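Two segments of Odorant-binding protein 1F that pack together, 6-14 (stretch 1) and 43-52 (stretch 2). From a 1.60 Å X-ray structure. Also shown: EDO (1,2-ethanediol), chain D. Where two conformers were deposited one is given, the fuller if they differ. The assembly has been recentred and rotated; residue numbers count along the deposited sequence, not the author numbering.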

# COMPACT_ATOMS: atom_id res chain seq x y z
N ASP A 6 -14.54 4.88 3.35
CA ASP A 6 -14.38 5.68 2.13
C ASP A 6 -13.26 6.70 2.35
O ASP A 6 -12.93 7.03 3.46
CB ASP A 6 -15.67 6.43 1.77
CG ASP A 6 -16.82 5.49 1.41
OD1 ASP A 6 -16.67 4.63 0.53
OD2 ASP A 6 -17.91 5.65 2.00
N ILE A 7 -12.66 7.17 1.27
CA ILE A 7 -11.72 8.28 1.34
C ILE A 7 -12.13 9.40 0.39
O ILE A 7 -12.71 9.18 -0.69
CB ILE A 7 -10.27 7.86 0.98
CG1 ILE A 7 -10.29 7.00 -0.27
CG2 ILE A 7 -9.67 7.17 2.10
CD1 ILE A 7 -8.93 6.42 -0.63
N SER A 8 -11.82 10.61 0.82
CA SER A 8 -12.16 11.79 0.05
C SER A 8 -10.94 12.41 -0.52
O SER A 8 -9.84 12.19 -0.09
CB SER A 8 -12.86 12.79 0.95
OG SER A 8 -11.95 13.34 1.81
N PRO A 9 -11.09 13.20 -1.54
CA PRO A 9 -9.93 13.90 -2.04
C PRO A 9 -9.18 14.70 -0.99
O PRO A 9 -7.93 14.76 -0.99
CB PRO A 9 -10.46 14.81 -3.12
CG PRO A 9 -11.83 14.23 -3.45
CD PRO A 9 -12.31 13.43 -2.35
N SER A 10 -9.91 15.44 -0.16
CA SER A 10 -9.27 16.23 0.87
C SER A 10 -8.45 15.34 1.79
O SER A 10 -7.36 15.75 2.25
CB SER A 10 -10.34 16.93 1.73
OG SER A 10 -10.98 17.95 0.98
N GLU A 11 -8.93 14.14 2.09
CA GLU A 11 -8.19 13.22 2.96
C GLU A 11 -6.91 12.71 2.31
O GLU A 11 -5.82 12.65 2.94
CB GLU A 11 -9.04 12.02 3.37
CG GLU A 11 -10.10 12.38 4.43
CD GLU A 11 -11.16 11.34 4.63
OE1 GLU A 11 -11.46 10.56 3.74
OE2 GLU A 11 -11.75 11.34 5.72
N VAL A 12 -7.02 12.36 1.04
CA VAL A 12 -5.88 11.67 0.44
C VAL A 12 -4.91 12.49 -0.41
O VAL A 12 -3.75 12.09 -0.51
CB VAL A 12 -6.30 10.44 -0.35
CG1 VAL A 12 -7.16 9.53 0.44
CG2 VAL A 12 -6.98 10.85 -1.48
N ASN A 13 -5.29 13.62 -0.97
CA ASN A 13 -4.48 14.28 -1.94
C ASN A 13 -3.21 14.84 -1.33
O ASN A 13 -3.26 15.58 -0.37
CB ASN A 13 -5.28 15.35 -2.66
CG ASN A 13 -6.24 14.77 -3.66
OD1 ASN A 13 -6.45 13.59 -3.72
ND2 ASN A 13 -6.92 15.63 -4.36
N GLY A 14 -2.07 14.46 -1.85
CA GLY A 14 -0.81 14.96 -1.32
C GLY A 14 0.25 13.89 -1.30
O GLY A 14 0.02 12.80 -1.85
C1 EDO D . -7.72 16.80 5.35
O1 EDO D . -6.40 16.43 4.88
C2 EDO D . -8.10 16.00 6.57
O2 EDO D . -7.53 14.68 6.60
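Stretch 2 43-52: ECGDECQELK

At the centre of the contact lies a disulfide within stretch 2, Cys44 SG to Cys48 SG at 2.0 Å, pressed against the short helix of stretch 1. Val12, whose CA-to-CB bond points toward stretch 2, places its CG2 3.4 Å from Cys44 SG and 4.3 Å from Cys48 SG, so one methyl group touches both sulfurs. A branched, compact side chain in the m rotamer suits this buried position, since it offers apolar surface close to the backbone and has no polar group to satisfy.

Around this centre aliphatic groups continue the packing. The CA-to-CB bond of Ile7 points sideways, but the end of its side chain comes nearer, with CG1 3.9 Å from Cys48 SG and CD1 4.1 Å from Leu51 CD2. Leu51 likewise starts sideways and reaches in, its CD1 lying 4.5 Å from Val12 CG2; these longer aliphatic chains span a gap that their backbones leave open. Pro9, in the first turn of the helix, sets its ring against the bend of stretch 2, where the ring carbons lie against two carbonyl oxygens: CB is 3.6 Å from Cys44 O and CG 3.4 Å from Gly45 O. Pro9 CB is also 4.4 Å from Cys44 SG. Proline suits a first turn, where its nitrogen, which lacks a hydrogen, leaves no helical bond unmade.

Stretch 2 comes in at Glu43 on a strand already under way, turns back through a loop, and leaves from Glu50 on a strand that runs on past Lys52. Reciprocal backbone bonds, Glu43 N to Lys52 O at 2.9 Å and Lys52 N to Glu43 O at 2.8 Å, pair its ends in antiparallel fashion. Within the loop, Cys48 N donates to Gly45 O at 2.6 Å. The register runs in opposite senses along the two stretches: Ser8 has its CA 5.7 Å from the CA of Cys48, Pro9 CA is 5.4 Å from Cys44 CA, and Asn13 CA is 4.6 Å from Glu43 CA.

Towards the polar edge, Ser8 caps the helix, its OG accepting from Glu11 N at 3.1 Å. Its CA-to-CB bond points away from stretch 2. Nearby, water 1 donates to Ile7 O at 2.8 Å and to Glu47 O at 3.2 Å, bridging two carbonyls that, both being acceptors, could not bond directly. Beyond the other end of the helix, Asn13 turns its amide onto the backbone of Cys44. Cys44 N donates to Asn13 OD1 at 2.8 Å, and Asn13 ND2 donates to Cys44 O at 3.1 Å. Asparagine suits this place because its short amide carries both an acceptor and a donor, matching the peptide groups of one residue.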

# COMPACT_ATOMS: atom_id res chain seq x y z
N GLU A 43 -3.62 11.04 -5.51
CA GLU A 43 -4.50 12.09 -5.93
C GLU A 43 -5.80 11.54 -6.46
O GLU A 43 -5.78 10.67 -7.32
CB GLU A 43 -3.84 12.94 -7.01
CG GLU A 43 -4.67 14.04 -7.55
CD GLU A 43 -4.07 14.63 -8.83
OE1 GLU A 43 -3.04 14.12 -9.34
OE2 GLU A 43 -4.68 15.56 -9.34
N CYS A 44 -6.95 12.00 -5.97
CA CYS A 44 -8.19 11.67 -6.65
C CYS A 44 -9.07 12.89 -6.78
O CYS A 44 -8.78 13.94 -6.18
CB CYS A 44 -8.96 10.55 -5.98
SG CYS A 44 -9.16 10.71 -4.12
N GLY A 45 -10.17 12.74 -7.52
CA GLY A 45 -11.10 13.81 -7.77
C GLY A 45 -12.45 13.48 -7.21
O GLY A 45 -12.56 12.66 -6.32
N ASP A 46 -13.46 14.16 -7.70
CA ASP A 46 -14.83 13.90 -7.32
C ASP A 46 -15.04 12.46 -6.85
O ASP A 46 -14.78 11.47 -7.62
CB ASP A 46 -15.71 14.19 -8.55
CG ASP A 46 -15.46 15.59 -9.13
OD1 ASP A 46 -15.78 16.58 -8.42
OD2 ASP A 46 -14.96 15.70 -10.28
N GLU A 47 -15.48 12.37 -5.59
CA GLU A 47 -15.89 11.14 -4.97
C GLU A 47 -14.73 10.14 -4.85
O GLU A 47 -14.94 9.02 -4.43
CB GLU A 47 -17.02 10.46 -5.76
CG GLU A 47 -18.25 11.35 -6.10
CD GLU A 47 -18.81 12.01 -4.87
OE1 GLU A 47 -19.04 11.29 -3.86
OE2 GLU A 47 -18.99 13.25 -4.90
N CYS A 48 -13.52 10.56 -5.21
CA CYS A 48 -12.35 9.65 -5.27
C CYS A 48 -12.63 8.41 -6.12
O CYS A 48 -12.19 7.28 -5.78
CB CYS A 48 -11.95 9.22 -3.87
SG CYS A 48 -10.18 9.00 -3.66
N GLN A 49 -13.29 8.62 -7.25
CA GLN A 49 -13.62 7.52 -8.18
C GLN A 49 -12.31 7.01 -8.84
O GLN A 49 -12.14 5.82 -9.09
CB GLN A 49 -14.64 7.94 -9.24
CG GLN A 49 -14.79 6.97 -10.44
CD GLN A 49 -15.31 5.61 -10.03
OE1 GLN A 49 -16.27 5.54 -9.22
NE2 GLN A 49 -14.66 4.49 -10.56
N GLU A 50 -11.41 7.93 -9.10
CA GLU A 50 -10.22 7.66 -9.87
C GLU A 50 -9.04 8.04 -9.01
O GLU A 50 -8.78 9.24 -8.86
CB GLU A 50 -10.27 8.41 -11.22
CG GLU A 50 -9.34 7.94 -12.28
CD GLU A 50 -9.75 8.41 -13.73
OE1 GLU A 50 -10.70 7.88 -14.43
OE2 GLU A 50 -9.09 9.33 -14.14
N LEU A 51 -8.32 7.07 -8.47
CA LEU A 51 -7.23 7.33 -7.49
C LEU A 51 -5.91 7.04 -8.12
O LEU A 51 -5.52 5.88 -8.35
CB LEU A 51 -7.44 6.42 -6.25
CG LEU A 51 -6.35 6.44 -5.17
CD1 LEU A 51 -6.12 7.79 -4.60
CD2 LEU A 51 -6.81 5.52 -4.03
N LYS A 52 -5.14 8.12 -8.35
CA LYS A 52 -3.81 7.98 -8.92
C LYS A 52 -2.79 7.86 -7.83
O LYS A 52 -2.68 8.75 -6.97
CB LYS A 52 -3.51 9.24 -9.73
CG LYS A 52 -4.11 9.28 -11.14
CD LYS A 52 -5.52 9.70 -11.17
CE LYS A 52 -5.75 11.14 -10.65
NZ LYS A 52 -7.23 11.28 -10.58
O HOH W 1 -15.10 7.87 -1.44